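Putative uncharacterized protein (Dictyostelium purpureum, PDB 4R12) probably serves as an essential subunit of gamma-secretase, the complex that cleaves membrane proteins such as Notch receptors and APP within the membrane. Local coordinates at residues 342-347 and 356-361; 456-461 and 467-472; 460-465 and 503-508. One frame throughout, in Å; residues are numbered along the deposited sequence.

Contact 1: residues 342-347 and 356-361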
loop_
_atom_site.group_PDB
_atom_site.type_symbol
_atom_site.label_atom_id
_atom_site.label_comp_id
_atom_site.label_asym_id
_atom_site.label_seq_id
_atom_site.Cartn_x
_atom_site.Cartn_y
_atom_site.Cartn_z
ATOM N N LEU A 342 5.439 -12.908 -17.157
ATOM C CA LEU A 342 4.523 -11.867 -16.709
ATOM C C LEU A 342 3.365 -11.851 -17.677
ATOM O O LEU A 342 3.529 -12.189 -18.846
ATOM C CB LEU A 342 5.202 -10.491 -16.643
ATOM C CG LEU A 342 6.249 -10.320 -15.541
ATOM C CD1 LEU A 342 6.949 -8.941 -15.662
ATOM C CD2 LEU A 342 5.637 -10.493 -14.133
ATOM N N TYR A 343 2.201 -11.442 -17.193
ATOM C CA TYR A 343 0.968 -11.560 -17.961
ATOM C C TYR A 343 0.418 -10.190 -18.308
ATOM O O TYR A 343 0.455 -9.269 -17.503
ATOM C CB TYR A 343 -0.056 -12.383 -17.179
ATOM C CG TYR A 343 0.335 -13.837 -17.125
ATOM C CD1 TYR A 343 1.175 -14.319 -16.123
ATOM C CD2 TYR A 343 -0.095 -14.725 -18.107
ATOM C CE1 TYR A 343 1.558 -15.661 -16.092
ATOM C CE2 TYR A 343 0.280 -16.053 -18.087
ATOM C CZ TYR A 343 1.101 -16.516 -17.077
ATOM O OH TYR A 343 1.459 -17.845 -17.067
ATOM N N LEU A 344 -0.052 -10.055 -19.537
ATOM C CA LEU A 344 -0.542 -8.779 -20.029
ATOM C C LEU A 344 -2.061 -8.795 -20.096
ATOM O O LEU A 344 -2.640 -9.527 -20.897
ATOM C CB LEU A 344 0.055 -8.475 -21.414
ATOM C CG LEU A 344 1.582 -8.355 -21.418
ATOM C CD1 LEU A 344 2.080 -8.016 -22.817
ATOM C CD2 LEU A 344 2.077 -7.316 -20.398
ATOM N N HIS A 345 -2.705 -8.011 -19.235
ATOM C CA HIS A 345 -4.160 -7.912 -19.239
ATOM C C HIS A 345 -4.535 -6.597 -19.887
ATOM O O HIS A 345 -4.228 -5.537 -19.354
ATOM C CB HIS A 345 -4.719 -8.000 -17.807
ATOM C CG HIS A 345 -4.214 -9.186 -17.046
ATOM N ND1 HIS A 345 -5.024 -10.240 -16.689
ATOM C CD2 HIS A 345 -2.972 -9.497 -16.604
ATOM C CE1 HIS A 345 -4.308 -11.146 -16.046
ATOM N NE2 HIS A 345 -3.060 -10.722 -15.981
ATOM N N THR A 346 -5.209 -6.663 -21.029
ATOM C CA THR A 346 -5.391 -5.473 -21.847
ATOM C C THR A 346 -6.844 -5.024 -21.905
ATOM O O THR A 346 -7.763 -5.827 -21.742
ATOM C CB THR A 346 -4.870 -5.705 -23.297
ATOM O OG1 THR A 346 -5.555 -6.815 -23.887
ATOM C CG2 THR A 346 -3.381 -6.004 -23.284
ATOM N N ALA A 347 -7.040 -3.729 -22.129
ATOM C CA ALA A 347 -8.374 -3.180 -22.331
ATOM C C ALA A 347 -8.262 -1.909 -23.158
ATOM O O ALA A 347 -7.160 -1.432 -23.429
ATOM C CB ALA A 347 -9.055 -2.908 -20.990
ATOM N N ASP A 356 2.956 -5.629 -28.530
ATOM C CA ASP A 356 3.983 -6.123 -29.458
ATOM C C ASP A 356 5.364 -5.554 -29.092
ATOM O O ASP A 356 6.368 -6.264 -29.142
ATOM C CB ASP A 356 3.640 -5.775 -30.915
ATOM C CG ASP A 356 2.574 -6.703 -31.517
ATOM O OD1 ASP A 356 2.073 -7.615 -30.811
ATOM O OD2 ASP A 356 2.232 -6.505 -32.698
ATOM N N ILE A 357 5.409 -4.287 -28.694
ATOM C CA ILE A 357 6.680 -3.661 -28.322
ATOM C C ILE A 357 7.237 -4.272 -27.031
ATOM O O ILE A 357 8.446 -4.523 -26.916
ATOM C CB ILE A 357 6.520 -2.132 -28.174
ATOM C CG1 ILE A 357 6.125 -1.528 -29.523
ATOM C CG2 ILE A 357 7.812 -1.498 -27.686
ATOM C CD1 ILE A 357 5.385 -0.221 -29.416
ATOM N N LEU A 358 6.354 -4.533 -26.069
ATOM C CA LEU A 358 6.765 -5.219 -24.843
ATOM C C LEU A 358 7.398 -6.577 -25.129
ATOM O O LEU A 358 8.459 -6.881 -24.586
ATOM C CB LEU A 358 5.581 -5.406 -23.884
ATOM C CG LEU A 358 5.324 -4.327 -22.840
ATOM C CD1 LEU A 358 4.066 -4.650 -22.069
ATOM C CD2 LEU A 358 6.505 -4.214 -21.878
ATOM N N ASP A 359 6.742 -7.376 -25.976
ATOM C CA ASP A 359 7.261 -8.674 -26.425
ATOM C C ASP A 359 8.644 -8.555 -27.061
ATOM O O ASP A 359 9.545 -9.346 -26.778
ATOM C CB ASP A 359 6.321 -9.322 -27.459
ATOM C CG ASP A 359 4.973 -9.738 -26.873
ATOM O OD1 ASP A 359 4.868 -9.893 -25.632
ATOM O OD2 ASP A 359 4.025 -9.923 -27.666
ATOM N N GLN A 360 8.784 -7.575 -27.948
ATOM C CA GLN A 360 10.039 -7.326 -28.637
ATOM C C GLN A 360 11.166 -6.998 -27.661
ATOM O O GLN A 360 12.248 -7.575 -27.747
ATOM C CB GLN A 360 9.880 -6.184 -29.642
ATOM C CG GLN A 360 9.010 -6.530 -30.853
ATOM C CD GLN A 360 8.618 -5.294 -31.642
ATOM O OE1 GLN A 360 9.320 -4.276 -31.618
ATOM N NE2 GLN A 360 7.483 -5.367 -32.337
ATOM N N VAL A 361 10.911 -6.071 -26.744
ATOM C CA VAL A 361 11.945 -5.685 -25.797
ATOM C C VAL A 361 12.367 -6.887 -24.950
ATOM O O VAL A 361 13.550 -7.118 -24.750
ATOM C CB VAL A 361 11.480 -4.538 -24.890
ATOM C CG1 VAL A 361 12.560 -4.221 -23.855
ATOM C CG2 VAL A 361 11.194 -3.309 -25.724
#

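Contact 2: residues 456-461 and 467-472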
loop_
_atom_site.group_PDB
_atom_site.type_symbol
_atom_site.label_atom_id
_atom_site.label_comp_id
_atom_site.label_asym_id
_atom_site.label_seq_id
_atom_site.Cartn_x
_atom_site.Cartn_y
_atom_site.Cartn_z
ATOM N N ASN A 456 19.898 -1.666 -5.888
ATOM C CA ASN A 456 20.407 -2.445 -4.760
ATOM C C ASN A 456 20.196 -1.769 -3.404
ATOM O O ASN A 456 20.193 -2.430 -2.365
ATOM C CB ASN A 456 21.890 -2.751 -4.960
ATOM C CG ASN A 456 22.136 -3.676 -6.136
ATOM O OD1 ASN A 456 21.232 -4.387 -6.575
ATOM N ND2 ASN A 456 23.362 -3.667 -6.654
ATOM N N ILE A 457 20.028 -0.459 -3.412
ATOM C CA ILE A 457 19.677 0.256 -2.186
ATOM C C ILE A 457 18.166 0.225 -1.946
ATOM O O ILE A 457 17.699 -0.096 -0.834
ATOM C CB ILE A 457 20.150 1.724 -2.240
ATOM C CG1 ILE A 457 21.677 1.793 -2.120
ATOM C CG2 ILE A 457 19.498 2.549 -1.114
ATOM C CD1 ILE A 457 22.219 3.150 -2.508
ATOM N N LEU A 458 17.401 0.539 -2.989
ATOM C CA LEU A 458 15.958 0.725 -2.822
ATOM C C LEU A 458 15.207 -0.583 -2.572
ATOM O O LEU A 458 14.242 -0.607 -1.805
ATOM C CB LEU A 458 15.360 1.424 -4.042
ATOM C CG LEU A 458 13.899 1.841 -3.828
ATOM C CD1 LEU A 458 13.791 2.834 -2.715
ATOM C CD2 LEU A 458 13.301 2.438 -5.096
ATOM N N TYR A 459 15.635 -1.669 -3.212
ATOM C CA TYR A 459 14.898 -2.929 -3.101
ATOM C C TYR A 459 14.812 -3.434 -1.642
ATOM O O TYR A 459 13.700 -3.615 -1.120
ATOM C CB TYR A 459 15.521 -3.979 -4.023
ATOM C CG TYR A 459 14.860 -5.325 -3.947
ATOM C CD1 TYR A 459 13.547 -5.501 -4.374
ATOM C CD2 TYR A 459 15.546 -6.424 -3.468
ATOM C CE1 TYR A 459 12.930 -6.763 -4.319
ATOM C CE2 TYR A 459 14.942 -7.681 -3.409
ATOM C CZ TYR A 459 13.638 -7.837 -3.839
ATOM O OH TYR A 459 13.052 -9.089 -3.772
ATOM N N PRO A 460 15.961 -3.617 -0.958
ATOM C CA PRO A 460 15.830 -3.977 0.462
ATOM C C PRO A 460 15.194 -2.875 1.303
ATOM O O PRO A 460 14.544 -3.195 2.306
ATOM C CB PRO A 460 17.282 -4.219 0.922
ATOM C CG PRO A 460 18.154 -3.829 -0.181
ATOM C CD PRO A 460 17.366 -3.400 -1.361
ATOM N N CYS A 461 15.360 -1.612 0.902
ATOM C CA CYS A 461 14.734 -0.514 1.638
ATOM C C CYS A 461 13.195 -0.636 1.686
ATOM O O CYS A 461 12.585 -0.371 2.721
ATOM C CB CYS A 461 15.122 0.833 1.025
ATOM S SG CYS A 461 14.514 2.252 1.957
ATOM N N THR A 467 15.476 2.054 5.730
ATOM C CA THR A 467 16.484 2.959 6.271
ATOM C C THR A 467 17.218 3.779 5.193
ATOM O O THR A 467 18.130 4.551 5.504
ATOM C CB THR A 467 17.501 2.154 7.092
ATOM O OG1 THR A 467 18.055 1.118 6.265
ATOM C CG2 THR A 467 16.804 1.513 8.317
ATOM N N CYS A 468 16.818 3.617 3.934
ATOM C CA CYS A 468 17.531 4.247 2.816
ATOM C C CYS A 468 17.121 5.701 2.598
ATOM O O CYS A 468 16.020 6.107 2.960
ATOM C CB CYS A 468 17.296 3.469 1.522
ATOM S SG CYS A 468 15.601 3.610 0.852
ATOM N N PHE A 469 18.036 6.475 2.019
ATOM C CA PHE A 469 17.789 7.851 1.581
ATOM C C PHE A 469 17.240 8.763 2.657
ATOM O O PHE A 469 16.504 9.706 2.370
ATOM C CB PHE A 469 16.843 7.862 0.381
ATOM C CG PHE A 469 17.415 7.181 -0.815
ATOM C CD1 PHE A 469 18.628 7.602 -1.345
ATOM C CD2 PHE A 469 16.777 6.099 -1.386
ATOM C CE1 PHE A 469 19.180 6.966 -2.442
ATOM C CE2 PHE A 469 17.310 5.463 -2.488
ATOM C CZ PHE A 469 18.524 5.898 -3.015
ATOM N N ASN A 470 17.623 8.509 3.897
ATOM C CA ASN A 470 17.127 9.349 4.970
ATOM C C ASN A 470 17.713 10.762 4.866
ATOM O O ASN A 470 17.168 11.693 5.447
ATOM C CB ASN A 470 17.440 8.729 6.329
ATOM C CG ASN A 470 16.719 9.427 7.460
ATOM O OD1 ASN A 470 17.335 10.123 8.258
ATOM N ND2 ASN A 470 15.399 9.249 7.529
ATOM N N ILE A 471 18.798 10.911 4.096
ATOM C CA ILE A 471 19.381 12.229 3.828
ATOM C C ILE A 471 18.364 13.155 3.153
ATOM O O ILE A 471 18.489 14.377 3.228
ATOM C CB ILE A 471 20.649 12.135 2.948
ATOM C CG1 ILE A 471 21.446 13.447 3.000
ATOM C CG2 ILE A 471 20.308 11.757 1.510
ATOM C CD1 ILE A 471 22.813 13.370 2.336
ATOM N N LEU A 472 17.347 12.570 2.513
ATOM C CA LEU A 472 16.304 13.358 1.867
ATOM C C LEU A 472 15.202 13.739 2.850
ATOM O O LEU A 472 14.329 14.556 2.519
ATOM C CB LEU A 472 15.689 12.589 0.677
ATOM C CG LEU A 472 16.589 12.024 -0.419
ATOM C CD1 LEU A 472 15.720 11.289 -1.444
ATOM C CD2 LEU A 472 17.407 13.119 -1.092
#

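Contact 3: residues 460-465 and 503-508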
loop_
_atom_site.group_PDB
_atom_site.type_symbol
_atom_site.label_atom_id
_atom_site.label_comp_id
_atom_site.label_asym_id
_atom_site.label_seq_id
_atom_site.Cartn_x
_atom_site.Cartn_y
_atom_site.Cartn_z
ATOM N N PRO A 460 15.961 -3.617 -0.958
ATOM C CA PRO A 460 15.830 -3.977 0.462
ATOM C C PRO A 460 15.194 -2.875 1.303
ATOM O O PRO A 460 14.544 -3.195 2.306
ATOM C CB PRO A 460 17.282 -4.219 0.922
ATOM C CG PRO A 460 18.154 -3.829 -0.181
ATOM C CD PRO A 460 17.366 -3.400 -1.361
ATOM N N CYS A 461 15.360 -1.612 0.902
ATOM C CA CYS A 461 14.734 -0.514 1.638
ATOM C C CYS A 461 13.195 -0.636 1.686
ATOM O O CYS A 461 12.585 -0.371 2.721
ATOM C CB CYS A 461 15.122 0.833 1.025
ATOM S SG CYS A 461 14.514 2.252 1.957
ATOM N N PHE A 462 12.566 -1.024 0.576
ATOM C CA PHE A 462 11.109 -1.106 0.564
ATOM C C PHE A 462 10.564 -2.512 0.827
ATOM O O PHE A 462 9.359 -2.670 1.031
ATOM C CB PHE A 462 10.545 -0.581 -0.763
ATOM C CG PHE A 462 10.527 0.936 -0.881
ATOM C CD1 PHE A 462 11.184 1.731 0.036
ATOM C CD2 PHE A 462 9.823 1.556 -1.918
ATOM C CE1 PHE A 462 11.149 3.126 -0.059
ATOM C CE2 PHE A 462 9.789 2.950 -2.034
ATOM C CZ PHE A 462 10.456 3.735 -1.084
ATOM N N THR A 463 11.418 -3.535 0.870
ATOM C CA THR A 463 10.902 -4.890 1.120
ATOM C C THR A 463 11.415 -5.530 2.410
ATOM O O THR A 463 10.955 -6.614 2.782
ATOM C CB THR A 463 11.222 -5.858 -0.061
ATOM O OG1 THR A 463 12.637 -6.031 -0.198
ATOM C CG2 THR A 463 10.665 -5.327 -1.348
ATOM N N SER A 464 12.362 -4.868 3.086
ATOM C CA SER A 464 12.944 -5.404 4.328
ATOM C C SER A 464 13.102 -4.397 5.461
ATOM O O SER A 464 12.687 -4.650 6.593
ATOM C CB SER A 464 14.336 -6.012 4.054
ATOM O OG SER A 464 14.228 -7.303 3.490
ATOM N N SER A 465 13.765 -3.277 5.179
ATOM C CA SER A 465 14.155 -2.336 6.237
ATOM C C SER A 465 14.308 -0.939 5.648
ATOM O O SER A 465 15.214 -0.688 4.864
ATOM C CB SER A 465 15.459 -2.782 6.913
ATOM O OG SER A 465 15.782 -1.925 7.996
ATOM N N LYS A 503 5.936 10.321 2.325
ATOM C CA LYS A 503 6.884 11.435 2.242
ATOM C C LYS A 503 8.194 11.015 1.572
ATOM O O LYS A 503 8.739 11.753 0.737
ATOM C CB LYS A 503 7.158 11.985 3.628
ATOM C CG LYS A 503 5.934 12.568 4.309
ATOM C CD LYS A 503 6.284 13.103 5.698
ATOM C CE LYS A 503 5.211 14.073 6.173
ATOM N NZ LYS A 503 4.500 13.608 7.391
ATOM N N LEU A 504 8.694 9.832 1.925
ATOM C CA LEU A 504 9.918 9.317 1.294
ATOM C C LEU A 504 9.746 9.108 -0.211
ATOM O O LEU A 504 10.590 9.554 -1.013
ATOM C CB LEU A 504 10.363 8.006 1.955
ATOM C CG LEU A 504 11.597 7.318 1.355
ATOM C CD1 LEU A 504 12.787 8.282 1.254
ATOM C CD2 LEU A 504 11.990 6.097 2.167
ATOM N N ILE A 505 8.672 8.422 -0.613
ATOM C CA ILE A 505 8.420 8.240 -2.046
ATOM C C ILE A 505 8.332 9.609 -2.743
ATOM O O ILE A 505 8.929 9.818 -3.799
ATOM C CB ILE A 505 7.131 7.421 -2.308
ATOM C CG1 ILE A 505 7.311 5.963 -1.863
ATOM C CG2 ILE A 505 6.753 7.453 -3.770
ATOM C CD1 ILE A 505 6.001 5.153 -1.903
ATOM N N HIS A 506 7.616 10.547 -2.135
ATOM C CA HIS A 506 7.507 11.897 -2.699
ATOM C C HIS A 506 8.885 12.579 -2.860
ATOM O O HIS A 506 9.232 13.052 -3.939
ATOM C CB HIS A 506 6.595 12.754 -1.813
ATOM C CG HIS A 506 6.502 14.187 -2.238
ATOM N ND1 HIS A 506 6.450 15.223 -1.332
ATOM C CD2 HIS A 506 6.421 14.756 -3.465
ATOM C CE1 HIS A 506 6.356 16.374 -1.983
ATOM N NE2 HIS A 506 6.338 16.116 -3.277
ATOM N N ARG A 507 9.654 12.634 -1.789
ATOM C CA ARG A 507 10.931 13.353 -1.835
ATOM C C ARG A 507 11.945 12.659 -2.751
ATOM O O ARG A 507 12.747 13.324 -3.426
ATOM C CB ARG A 507 11.507 13.505 -0.435
ATOM C CG ARG A 507 10.637 14.263 0.567
ATOM C CD ARG A 507 10.918 15.751 0.599
ATOM N NE ARG A 507 12.301 16.063 0.969
ATOM C CZ ARG A 507 12.815 17.289 0.923
ATOM N NH1 ARG A 507 12.054 18.299 0.522
ATOM N NH2 ARG A 507 14.084 17.509 1.272
ATOM N N LEU A 508 11.905 11.330 -2.792
ATOM C CA LEU A 508 12.799 10.580 -3.666
ATOM C C LEU A 508 12.426 10.771 -5.147
ATOM O O LEU A 508 13.289 11.058 -5.976
ATOM C CB LEU A 508 12.785 9.091 -3.286
ATOM C CG LEU A 508 13.656 8.168 -4.137
ATOM C CD1 LEU A 508 15.151 8.566 -4.020
ATOM C CD2 LEU A 508 13.429 6.694 -3.745
#

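Contact 1: residues 342-347 and 356-361
Strand residue Leu344 and helix residue Leu358 form the closest backbone pair, their CA atoms 9.4 Å apart, and each directs its CB toward the other element, so the helix lies on one face of strand 339-347 at side-chain distance. Leu344 places its CG anti to its carbonyl carbon (chi1 -62°), and both of its methyls end at the helix. They straddle a single partner: CD2 of Leu344 lies 3.7 Å from Leu358 CD1, and CD1 of Leu344 lies 4.0 Å from that same Leu358 CD1. The two side chains meet at a slant, with one methyl of Leu358 set against the forked end of Leu344. At the margin, the Asp359 carboxylate comes up beside Leu344, its OD1 4.4 Å from CD1 of that leucine, a distance of loose contact. Phe372 of the neighbouring strand 370-374 touches both Leu344 and Asp359, while Ile400 of strand 397-401 touches both leucines; Phe437 of helix 427-441 lies against Leu358. The contact thus joins the first strand and the helix of a beta-alpha-beta unit, 339-347, 352-362 and 370-374, in the large lobe. Only 99 Å² is buried between the segments, and the close atoms are methyl carbons, which implies a small, nonpolar, weakly directional contact, continued by the aromatic and aliphatic side chains around it.

Contact 2: residues 456-461 and 467-472
Cys461, near the end of helix 452-463, and Cys468, in the following loop, are joined by a disulfide, and their CA atoms are the closest pair across the segments at 5.6 Å. From Cys461 the path is short. Its CB points toward the loop and comes within 3.5 Å of Cys468 CB, tighter than ordinary carbon contact but imposed by the covalent link. With chi1 at -175°, its SG stands opposite the backbone N and extends from the helix to Cys468 SG, 2.1 Å away; the same sulfur lies 3.9 Å from the backbone N of Thr467. The torsion about the S-S bond is -78°, a left-handed twist close to the perpendicular arrangement that disulfides prefer. On the loop side, Cys468 turns its sulfur back between its own backbone N and carbonyl carbon, where it meets Cys461 SG.

One turn earlier on the helix, Ile457 uses its CG2 branch as a wedge: that methyl is 3.6 Å from Cys468 CB and 3.9 Å from Phe469 CE2, reaching the ring obliquely. Leu458 contributes CD1, which lies near the plane of the Phe469 ring at its edge and also 4.1 Å from Cys468 SG. Leu508 of helix 500-512 touches both Leu458 and Phe469, placing this cluster between two helices. Phe469 itself has a left-handed conformation (positive phi and psi) where the loop turns into the 3-10 segment 470-472. The chemistry combines a covalent staple with an apolar patch beside it, implying that the return of the chain alongside the helix is probably fixed mainly by the disulfide, while Ile457 and Leu458 pack against the Cys468 half of the bridge.

Contact 3: residues 460-465 and 503-508
Leu504 is the first residue of helix segment 503-508 to meet Phe462 of the helix end at 460-463. Its CD2 methyl lies in the plane of the Phe462 ring, at the edge, 3.8 Å from CE1. Next comes Ile505, whose CB does not aim at the other helix but whose CG1 does the touching: this methylene is 3.9 Å from Phe462 CE2 and equally far from CZ, approaching the ring at a slant. Leu508, one turn past Leu504, points toward the partner segment but stays 5.0 Å from it; it packs on Phe454, in an earlier turn of helix 452-463.

With its CB directed toward the other helix and CG anti to the carbonyl carbon (chi1 -77°), Phe462 carries its ring across, although the nearest CA atoms, those of Phe462 and Ile505, are 10.1 Å apart. Elsewhere Phe484 meets this ring edge-to-face, and Thr241, Val242 and Leu245 of helix 234-252 also touch it. With all three touching residues buried and only carbon atoms meeting, the chemistry implies a hydrophobic joint between helices in which the Phe462 ring meets two aliphatic side chains.

Contacts 2 and 3 form one continuous region: their centres are 6 Å apart, they share Pro460 and Cys461, and both use helix 452-463. Leu508 of contact 3 also packs on the loop of contact 2, its CA 3.7 Å from Leu472 CD1. A polar tie runs alongside, since Arg507 NE and Leu472 O are 3.0 Å apart, a probable hydrogen bond. The loop held by the disulfide is therefore also tied to helix 500-512. Arg507 NH1 makes a long, weak ion pair with Asp525, a residue of the calcium site. Contact 1 stands apart, its centre 30 Å from that of contact 2 and 28 Å from that of contact 3, with nearest atoms about 13 and 15 Å away.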